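Local coordinates for cupin 2, conserved barrel domain protein (Shewanella frigidimarina NCIMB 400, PDB 3D82), which is of unknown function but holds a nickel ion in the crystal, consistent with a metal-binding cupin, at residues D[16-19]-D[20-23]. Sequence-based numbering, arbitrary orientation.
Sequences FNQH and WSPR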
loop_
_atom_site.group_PDB
_atom_site.type_symbol
_atom_site.label_atom_id
_atom_site.label_comp_id
_atom_site.label_asym_id
_atom_site.label_seq_id
_atom_site.Cartn_x
_atom_site.Cartn_y
_atom_site.Cartn_z
ATOM N N PHE D 16 -6.346 -13.806 11.684
ATOM C CA PHE D 16 -6.799 -13.221 12.946
ATOM C C PHE D 16 -8.173 -12.565 12.846
ATOM O O PHE D 16 -8.567 -12.076 11.779
ATOM C CB PHE D 16 -5.761 -12.195 13.424
ATOM C CG PHE D 16 -5.668 -10.969 12.553
ATOM C CD1 PHE D 16 -4.850 -10.954 11.423
ATOM C CD2 PHE D 16 -6.404 -9.813 12.869
ATOM C CE1 PHE D 16 -4.783 -9.816 10.616
ATOM C CE2 PHE D 16 -6.339 -8.674 12.075
ATOM C CZ PHE D 16 -5.526 -8.665 10.956
ATOM N N ASN D 17 -8.895 -12.586 13.965
ATOM C CA ASN D 17 -10.178 -11.914 14.095
ATOM C C ASN D 17 -10.169 -10.782 15.119
ATOM O O ASN D 17 -11.118 -10.005 15.141
ATOM C CB ASN D 17 -11.274 -12.943 14.392
ATOM C CG ASN D 17 -11.578 -13.840 13.181
ATOM O OD1 ASN D 17 -11.450 -13.422 12.018
ATOM N ND2 ASN D 17 -11.996 -15.064 13.452
ATOM N N GLN D 18 -9.108 -10.659 15.930
ATOM C CA GLN D 18 -9.012 -9.615 16.951
ATOM C C GLN D 18 -8.966 -8.242 16.316
ATOM O O GLN D 18 -8.198 -8.022 15.383
ATOM C CB GLN D 18 -7.755 -9.800 17.809
ATOM C CG GLN D 18 -7.583 -8.769 18.942
ATOM C CD GLN D 18 -8.696 -8.797 19.961
ATOM O OE1 GLN D 18 -8.983 -9.847 20.528
ATOM N NE2 GLN D 18 -9.314 -7.640 20.218
ATOM N N HIS D 19 -9.777 -7.334 16.847
ATOM C CA HIS D 19 -9.888 -5.984 16.339
ATOM C C HIS D 19 -8.858 -5.059 16.985
ATOM O O HIS D 19 -8.323 -5.367 18.067
ATOM C CB HIS D 19 -11.313 -5.453 16.565
ATOM C CG HIS D 19 -12.343 -6.039 15.647
ATOM N ND1 HIS D 19 -13.647 -5.598 15.629
ATOM C CD2 HIS D 19 -12.243 -6.970 14.666
ATOM C CE1 HIS D 19 -14.318 -6.269 14.711
ATOM N NE2 HIS D 19 -13.485 -7.094 14.103
ATOM N N TRP D 20 -8.581 -3.950 16.294
ATOM C CA TRP D 20 -7.660 -2.862 16.752
ATOM C C TRP D 20 -6.248 -3.323 17.185
ATOM O O TRP D 20 -5.609 -2.713 18.053
ATOM C CB TRP D 20 -8.318 -2.100 17.911
ATOM C CG TRP D 20 -9.657 -1.515 17.602
ATOM C CD1 TRP D 20 -10.862 -1.941 18.065
ATOM C CD2 TRP D 20 -9.919 -0.390 16.774
ATOM N NE1 TRP D 20 -11.869 -1.145 17.579
ATOM C CE2 TRP D 20 -11.323 -0.182 16.783
ATOM C CE3 TRP D 20 -9.105 0.479 16.030
ATOM C CZ2 TRP D 20 -11.933 0.850 16.063
ATOM C CZ3 TRP D 20 -9.712 1.506 15.309
ATOM C CH2 TRP D 20 -11.117 1.682 15.335
ATOM N N SER D 21 -5.783 -4.410 16.574
ATOM C CA SER D 21 -4.527 -5.054 16.925
ATOM C C SER D 21 -3.767 -5.256 15.634
ATOM O O SER D 21 -3.956 -6.281 14.970
ATOM C CB SER D 21 -4.809 -6.344 17.659
ATOM O OG SER D 21 -5.509 -6.039 18.827
ATOM N N PRO D 22 -2.968 -4.241 15.237
ATOM C CA PRO D 22 -2.265 -4.332 13.965
ATOM C C PRO D 22 -1.248 -5.465 13.889
ATOM O O PRO D 22 -0.530 -5.712 14.856
ATOM C CB PRO D 22 -1.611 -2.938 13.805
ATOM C CG PRO D 22 -2.350 -2.050 14.744
ATOM C CD PRO D 22 -2.728 -2.932 15.888
ATOM N N ARG D 23 -1.253 -6.186 12.767
ATOM C CA ARG D 23 -0.335 -7.288 12.528
ATOM C C ARG D 23 0.639 -6.847 11.440
ATOM O O ARG D 23 0.209 -6.557 10.334
ATOM C CB ARG D 23 -1.090 -8.519 12.050
ATOM C CG ARG D 23 -2.090 -9.082 13.046
ATOM C CD ARG D 23 -1.438 -9.728 14.268
ATOM N NE ARG D 23 -2.370 -10.685 14.867
ATOM C CZ ARG D 23 -3.313 -10.419 15.782
ATOM N NH1 ARG D 23 -3.512 -9.194 16.288
ATOM N NH2 ARG D 23 -4.079 -11.422 16.208
HETATM O O HOH W 1 -6.709 -6.095 14.310
#
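Phe-16 and Arg-23 close the neck of this loop by packing side chain against side chain. Arg-23 CG lies over one face of the Phe-16 ring, 3.8 Å from its centroid and 17° off the normal, a CH-pi contact. The arginine chain bends at its second torsion, which carries the guanidinium back past the ring. Arg-23 NH2 then comes within 3.3 Å of Phe-16 CB, and the guanidinium plane is tilted 33° from the ring.

The hydrogen bonds gather on the turn at His-19 and Trp-20. His-19 O accepts two of them. Ser-21 OG donates to His-19 O at 3.0 Å, from above the carbonyl plane. Gln-18 NE2 donates to His-19 O at 3.3 Å and 162° at the hydrogen, in the carbonyl plane on a lone pair. A bend at chi2 turns the Gln-18 amide back to His-19 O, while Gln-18 CG packs 3.4 Å from Ser-21 OG. Water 1 bridges the turn from Gln-18 O (2.7 Å) to Ser-21 N. Arg-23 NH1 adds a weak bond to Ser-21 O. Trp-20 at the bend has positive phi, and the chain doubles back there.

The Trp-20 indole meets Phe-42, and the nearest atom of the Trp-20 side chain is about 9 Å from the nickel ion. The loop joins helix 9-14 to strand 23-28, outermost in its sheet within this chain. His-19 NE2 is hydrogen-bonded to Glu-93 OE2 at the start of strand 93-101. Lys-37 makes a cation-pi contact with Phe-16. Backbone hydrogen bonds tie Trp-20 to Lys-37 and Arg-23 to Leu-35, both on neighbouring strand 31-39.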